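Local coordinates for glycosaminoglycan xylosylkinase (Hydra vulgaris, PDB 5XOM), which probably phosphorylates the xylose of proteoglycan linkage sugars, as a Fam20-family glycosaminoglycan xylosylkinase with a protein-kinase-like C-terminal region, at residues K377-K380 and N386-I389; L263-I268 and S323-R328. All coordinates share one frame; numbering follows the deposited sequence.

Contact 1 (K377-K380 and N386-I389)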
ATOM      1  N   LYS A 377      33.413   0.936 -14.047  1.00 45.98           N
ATOM      2  CA  LYS A 377      34.258   0.576 -15.182  1.00 47.85           C
ATOM      3  C   LYS A 377      33.540   0.804 -16.506  1.00 54.30           C
ATOM      4  O   LYS A 377      34.158   1.228 -17.491  1.00 53.74           O
ATOM      5  CB  LYS A 377      34.703  -0.881 -15.082  1.00 48.59           C
ATOM      6  CG  LYS A 377      35.561  -1.313 -16.259  1.00 48.40           C
ATOM      7  CD  LYS A 377      36.077  -2.736 -16.121  1.00 54.13           C
ATOM      8  CE  LYS A 377      37.200  -2.994 -17.115  1.00 59.90           C
ATOM      9  NZ  LYS A 377      38.045  -4.153 -16.724  1.00 70.77           N
ATOM     10  N   CYS A 378      32.233   0.520 -16.555  1.00 53.88           N
ATOM     11  CA  CYS A 378      31.465   0.820 -17.762  1.00 53.20           C
ATOM     12  C   CYS A 378      31.451   2.314 -18.047  1.00 45.86           C
ATOM     13  O   CYS A 378      31.572   2.731 -19.205  1.00 45.01           O
ATOM     14  CB  CYS A 378      30.034   0.287 -17.633  1.00 53.27           C
ATOM     15  SG  CYS A 378      29.833  -1.476 -18.009  1.00 46.96           S
ATOM     16  N   PHE A 379      31.328   3.136 -17.003  1.00 46.33           N
ATOM     17  CA  PHE A 379      31.358   4.581 -17.200  1.00 53.60           C
ATOM     18  C   PHE A 379      32.694   5.036 -17.767  1.00 63.22           C
ATOM     19  O   PHE A 379      32.737   5.873 -18.673  1.00 66.11           O
ATOM     20  CB  PHE A 379      31.072   5.304 -15.881  1.00 39.73           C
ATOM     21  CG  PHE A 379      29.650   5.165 -15.410  1.00 46.37           C
ATOM     22  CD1 PHE A 379      29.253   5.712 -14.206  1.00 42.07           C
ATOM     23  CD2 PHE A 379      28.715   4.499 -16.168  1.00 48.85           C
ATOM     24  CE1 PHE A 379      27.938   5.581 -13.775  1.00 48.25           C
ATOM     25  CE2 PHE A 379      27.411   4.371 -15.728  1.00 45.73           C
ATOM     26  CZ  PHE A 379      27.028   4.912 -14.539  1.00 48.15           C
ATOM     27  N   LYS A 380      33.796   4.485 -17.257  1.00 63.99           N
ATOM     28  CA  LYS A 380      35.107   4.938 -17.709  1.00 62.07           C
ATOM     29  C   LYS A 380      35.317   4.661 -19.191  1.00 66.71           C
ATOM     30  O   LYS A 380      35.964   5.453 -19.890  1.00 72.99           O
ATOM     31  CB  LYS A 380      36.207   4.273 -16.878  1.00 60.00           C
ATOM     32  CG  LYS A 380      37.553   4.160 -17.584  1.00 68.84           C
ATOM     33  CD  LYS A 380      38.726   4.364 -16.636  1.00 78.85           C
ATOM     34  CE  LYS A 380      38.753   5.790 -16.086  1.00 88.17           C
ATOM     35  NZ  LYS A 380      40.036   6.106 -15.387  1.00 89.07           N
ATOM     36  N   ASN A 386      26.083   7.292 -21.776  1.00 54.54           N
ATOM     37  CA  ASN A 386      25.782   6.244 -22.752  1.00 55.72           C
ATOM     38  C   ASN A 386      25.552   4.880 -22.106  1.00 58.39           C
ATOM     39  O   ASN A 386      25.177   3.926 -22.805  1.00 56.89           O
ATOM     40  CB  ASN A 386      26.904   6.098 -23.792  1.00 54.69           C
ATOM     41  CG  ASN A 386      27.259   7.417 -24.454  1.00 59.65           C
ATOM     42  OD1 ASN A 386      28.432   7.795 -24.500  1.00 64.65           O
ATOM     43  ND2 ASN A 386      26.257   8.142 -24.917  1.00 53.60           N
ATOM     44  N   VAL A 387      25.779   4.757 -20.801  1.00 52.93           N
ATOM     45  CA  VAL A 387      25.513   3.521 -20.068  1.00 44.03           C
ATOM     46  C   VAL A 387      24.174   3.584 -19.346  1.00 40.95           C
ATOM     47  O   VAL A 387      23.419   2.614 -19.352  1.00 51.46           O
ATOM     48  CB  VAL A 387      26.661   3.220 -19.080  1.00 42.18           C
ATOM     49  CG1 VAL A 387      26.209   2.189 -18.050  1.00 41.82           C
ATOM     50  CG2 VAL A 387      27.895   2.741 -19.830  1.00 41.18           C
ATOM     51  N   ILE A 388      23.873   4.707 -18.703  1.00 37.99           N
ATOM     52  CA  ILE A 388      22.613   4.871 -17.990  1.00 44.18           C
ATOM     53  C   ILE A 388      21.509   5.146 -19.004  1.00 53.73           C
ATOM     54  O   ILE A 388      21.524   6.175 -19.686  1.00 54.41           O
ATOM     55  CB  ILE A 388      22.717   6.006 -16.961  1.00 45.22           C
ATOM     56  CG1 ILE A 388      23.795   5.675 -15.927  1.00 49.76           C
ATOM     57  CG2 ILE A 388      21.379   6.264 -16.307  1.00 35.04           C
ATOM     58  CD1 ILE A 388      23.652   4.284 -15.327  1.00 47.45           C
ATOM     59  N   ILE A 389      20.551   4.225 -19.108  1.00 52.52           N
ATOM     60  CA  ILE A 389      19.413   4.357 -20.013  1.00 51.50           C
ATOM     61  C   ILE A 389      18.165   4.637 -19.191  1.00 50.34           C
ATOM     62  O   ILE A 389      17.763   3.819 -18.352  1.00 55.15           O
ATOM     63  CB  ILE A 389      19.217   3.112 -20.893  1.00 54.83           C
ATOM     64  CG1 ILE A 389      20.276   3.046 -21.995  1.00 60.33           C
ATOM     65  CG2 ILE A 389      17.843   3.129 -21.536  1.00 54.04           C
ATOM     66  CD1 ILE A 389      21.472   2.245 -21.649  1.00 66.21           C
TER

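Contact 2 (L263-I268 and S323-R328)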
ATOM      1  N   LEU A 263      17.355  -8.319 -18.341  1.00 29.73           N
ATOM      2  CA  LEU A 263      18.372  -9.337 -18.087  1.00 35.03           C
ATOM      3  C   LEU A 263      19.588  -8.760 -17.378  1.00 34.34           C
ATOM      4  O   LEU A 263      20.249  -9.468 -16.609  1.00 31.88           O
ATOM      5  CB  LEU A 263      18.806 -10.013 -19.389  1.00 35.73           C
ATOM      6  CG  LEU A 263      17.753 -10.804 -20.167  1.00 36.25           C
ATOM      7  CD1 LEU A 263      18.361 -11.397 -21.430  1.00 33.99           C
ATOM      8  CD2 LEU A 263      17.130 -11.893 -19.303  1.00 34.87           C
ATOM      9  N   ILE A 264      19.883  -7.477 -17.596  1.00 32.40           N
ATOM     10  CA  ILE A 264      20.985  -6.848 -16.877  1.00 30.21           C
ATOM     11  C   ILE A 264      20.607  -6.617 -15.415  1.00 39.10           C
ATOM     12  O   ILE A 264      21.412  -6.873 -14.509  1.00 35.29           O
ATOM     13  CB  ILE A 264      21.410  -5.553 -17.593  1.00 29.83           C
ATOM     14  CG1 ILE A 264      21.892  -5.882 -19.015  1.00 32.44           C
ATOM     15  CG2 ILE A 264      22.502  -4.850 -16.812  1.00 35.74           C
ATOM     16  CD1 ILE A 264      22.266  -4.677 -19.871  1.00 36.86           C
ATOM     17  N   ASP A 265      19.381  -6.136 -15.159  1.00 27.23           N
ATOM     18  CA  ASP A 265      18.856  -6.090 -13.793  1.00 29.03           C
ATOM     19  C   ASP A 265      18.991  -7.444 -13.111  1.00 35.38           C
ATOM     20  O   ASP A 265      19.501  -7.549 -11.988  1.00 30.25           O
ATOM     21  CB  ASP A 265      17.377  -5.680 -13.789  1.00 35.31           C
ATOM     22  CG  ASP A 265      17.161  -4.184 -13.960  1.00 41.99           C
ATOM     23  OD1 ASP A 265      18.131  -3.407 -13.854  1.00 35.79           O
ATOM     24  OD2 ASP A 265      15.991  -3.790 -14.176  1.00 40.78           O
ATOM     25  N   THR A 266      18.503  -8.494 -13.776  1.00 29.53           N
ATOM     26  CA  THR A 266      18.466  -9.817 -13.169  1.00 27.35           C
ATOM     27  C   THR A 266      19.864 -10.405 -13.003  1.00 27.11           C
ATOM     28  O   THR A 266      20.088 -11.209 -12.091  1.00 28.69           O
ATOM     29  CB  THR A 266      17.558 -10.732 -13.995  1.00 31.82           C
ATOM     30  OG1 THR A 266      16.218 -10.224 -13.952  1.00 31.83           O
ATOM     31  CG2 THR A 266      17.556 -12.163 -13.453  1.00 27.98           C
ATOM     32  N   SER A 267      20.817 -10.014 -13.855  1.00 29.22           N
ATOM     33  CA  SER A 267      22.183 -10.489 -13.663  1.00 31.23           C
ATOM     34  C   SER A 267      22.809  -9.874 -12.418  1.00 28.45           C
ATOM     35  O   SER A 267      23.594 -10.534 -11.728  1.00 28.05           O
ATOM     36  CB  SER A 267      23.035 -10.182 -14.895  1.00 33.06           C
ATOM     37  OG  SER A 267      23.403  -8.814 -14.937  1.00 33.25           O
ATOM     38  N   ILE A 268      22.452  -8.629 -12.100  1.00 26.78           N
ATOM     39  CA  ILE A 268      22.900  -8.013 -10.856  1.00 27.75           C
ATOM     40  C   ILE A 268      22.274  -8.722  -9.663  1.00 33.40           C
ATOM     41  O   ILE A 268      22.953  -9.040  -8.678  1.00 31.62           O
ATOM     42  CB  ILE A 268      22.564  -6.510 -10.860  1.00 25.69           C
ATOM     43  CG1 ILE A 268      23.458  -5.766 -11.855  1.00 28.32           C
ATOM     44  CG2 ILE A 268      22.686  -5.917  -9.457  1.00 25.23           C
ATOM     45  CD1 ILE A 268      22.993  -4.355 -12.143  1.00 30.96           C
ATOM     46  N   SER A 323      18.142   3.285 -15.591  1.00 44.67           N
ATOM     47  CA  SER A 323      18.374   4.430 -14.718  1.00 43.99           C
ATOM     48  C   SER A 323      17.827   4.190 -13.314  1.00 42.56           C
ATOM     49  O   SER A 323      18.503   4.484 -12.323  1.00 50.03           O
ATOM     50  CB  SER A 323      17.766   5.690 -15.334  1.00 49.09           C
ATOM     51  OG  SER A 323      17.918   6.810 -14.476  1.00 44.43           O
ATOM     52  N   SER A 324      16.586   3.700 -13.206  1.00 41.33           N
ATOM     53  CA  SER A 324      16.004   3.464 -11.885  1.00 37.99           C
ATOM     54  C   SER A 324      16.821   2.453 -11.084  1.00 37.15           C
ATOM     55  O   SER A 324      16.962   2.586  -9.862  1.00 34.81           O
ATOM     56  CB  SER A 324      14.549   2.999 -12.002  1.00 34.26           C
ATOM     57  OG  SER A 324      14.419   1.876 -12.854  1.00 42.81           O
ATOM     58  N   THR A 325      17.346   1.422 -11.753  1.00 36.53           N
ATOM     59  CA  THR A 325      18.192   0.445 -11.071  1.00 36.66           C
ATOM     60  C   THR A 325      19.447   1.108 -10.513  1.00 38.01           C
ATOM     61  O   THR A 325      19.824   0.883  -9.358  1.00 31.62           O
ATOM     62  CB  THR A 325      18.562  -0.688 -12.030  1.00 39.54           C
ATOM     63  OG1 THR A 325      17.368  -1.307 -12.524  1.00 36.33           O
ATOM     64  CG2 THR A 325      19.395  -1.746 -11.307  1.00 35.17           C
ATOM     65  N   TYR A 326      20.107   1.933 -11.329  1.00 33.27           N
ATOM     66  CA  TYR A 326      21.301   2.645 -10.881  1.00 34.51           C
ATOM     67  C   TYR A 326      21.004   3.525  -9.673  1.00 42.19           C
ATOM     68  O   TYR A 326      21.770   3.544  -8.703  1.00 41.23           O
ATOM     69  CB  TYR A 326      21.853   3.481 -12.032  1.00 40.21           C
ATOM     70  CG  TYR A 326      23.038   4.353 -11.684  1.00 52.13           C
ATOM     71  CD1 TYR A 326      24.247   3.797 -11.283  1.00 52.90           C
ATOM     72  CD2 TYR A 326      22.947   5.738 -11.768  1.00 55.71           C
ATOM     73  CE1 TYR A 326      25.334   4.600 -10.972  1.00 56.76           C
ATOM     74  CE2 TYR A 326      24.025   6.547 -11.460  1.00 64.03           C
ATOM     75  CZ  TYR A 326      25.215   5.975 -11.065  1.00 66.18           C
ATOM     76  OH  TYR A 326      26.288   6.782 -10.755  1.00 68.54           O
ATOM     77  N   ASN A 327      19.890   4.257  -9.713  1.00 40.29           N
ATOM     78  CA  ASN A 327      19.537   5.130  -8.599  1.00 44.22           C
ATOM     79  C   ASN A 327      19.331   4.339  -7.313  1.00 42.36           C
ATOM     80  O   ASN A 327      19.784   4.759  -6.242  1.00 47.75           O
ATOM     81  CB  ASN A 327      18.286   5.936  -8.946  1.00 42.11           C
ATOM     82  CG  ASN A 327      18.530   6.924 -10.069  1.00 48.39           C
ATOM     83  OD1 ASN A 327      19.650   7.409 -10.251  1.00 44.89           O
ATOM     84  ND2 ASN A 327      17.484   7.227 -10.830  1.00 51.27           N
ATOM     85  N   ARG A 328      18.653   3.191  -7.395  1.00 37.78           N
ATOM     86  CA  ARG A 328      18.422   2.401  -6.187  1.00 37.96           C
ATOM     87  C   ARG A 328      19.718   1.773  -5.683  1.00 33.90           C
ATOM     88  O   ARG A 328      19.945   1.696  -4.470  1.00 36.85           O
ATOM     89  CB  ARG A 328      17.361   1.330  -6.451  1.00 37.37           C
ATOM     90  CG  ARG A 328      16.008   1.899  -6.899  1.00 42.36           C
ATOM     91  CD  ARG A 328      14.866   0.878  -6.785  1.00 46.02           C
ATOM     92  NE  ARG A 328      15.089  -0.308  -7.611  1.00 43.18           N
ATOM     93  CZ  ARG A 328      14.704  -0.428  -8.879  1.00 48.26           C
ATOM     94  NH1 ARG A 328      14.067   0.567  -9.486  1.00 47.41           N
ATOM     95  NH2 ARG A 328      14.956  -1.548  -9.544  1.00 48.77           N
TER

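Contact 1 (K377-K380 and N386-I389)
Val387, whose backbone is hydrogen-bonded to Leu321, points its side chain at helix residues Cys378 and Phe379, and no hydrogen bond or salt bridge joins the two segments. The closest polar atom of 377-380 to Val387 CG2 is Cys378 O, at 3.7 Å, a packing contact alone. The same methyl stands 3.9 Å from Cys378 CB, beside the root of a side chain whose SG is joined to Cys319 SG in a disulfide. The other methyl serves the ring. With CG1 opposite the backbone N (chi1 164°), this branch of Val387 brings CG1 to 3.4 Å from Phe379 CE2, a tight approach. Phe379 holds its CG beside its own backbone N (chi1 -70°), from which the ring lies with CE2 and CZ against Val387 and Ile388, roughly at right angles to the valine side chain. Ile388 adds the next contact along the rim, where its CD1 is 3.5 Å from Phe379 CZ and its CG1 3.6 Å from that same ring atom. Both methyl carbons, Val387 CG1 and Ile388 CD1, meet the ring at its edge, near its plane. Tyr326 also packs on Phe379, the two rings edge-to-face. Side-chain cohesion here is therefore apolar, while the disulfide ties the helix of 377-380 to Cys319, on which Val387 also packs.

Contact 2 (L263-I268 and S323-R328)
One hydrogen bond joins 263-268 to 323-328: Thr325 OG1 donates to Asp265 OD1 over 2.6 Å, reaching the oxygen from above the carboxylate, 37° out of its plane. The threonine sets OG1 beside its backbone N (chi1 -58°), while CG2, on the other branch of Thr325, also comes to 3.3 Å from Asp265 OD1. Charge pairing occupies the other oxygen, since Asp265 OD2 forms salt bridges with Arg322 and Arg149. Arg328 adds a more distant positive charge, Arg328 NH2 lying 5.2 Å from Asp265 OD2, and together these groups would be expected to stabilise the buried aspartate as an anion. Replacing Asp265 by an alanine is likely to leave Thr325 OG1 without this acceptor, and Arg322 and Arg149 without the carboxylate they share. Within helix 259-273, Ile264 O accepts twice from one face of its plane, from Ser267 OG at 2.8 Å and Ile268 N at 3.2 Å, which fixes the serine hydroxyl against its own helix. The arrangement is a buried polar link between two helices of the kinase-like C-terminal region, where helix 259-273 is probably the counterpart of the αE helix of protein kinases.

How the contacts relate
Contact 2 comes first along the chain and contact 1 follows near the C-terminus, with their centres about 12 Å apart. Contact 2 is the deeper, its centre about 16 Å from the centre of the chain against about 27 Å for contact 1. Helix 323-334 connects them. At its first residue, Ser323 N probably donates a hydrogen bond to Ile389 O (2.8 Å), next to the two-stranded parallel sheet of 321-322 and 388-389. On the same helix Tyr326 CG packs 3.7 Å from Ile388 CD1, while Thr325 serves contact 2. The C-terminal tail and helix 358-382 are thereby tied, through helix 323-334, to helix 259-273, whose residues 263-268 are buried, within one family region.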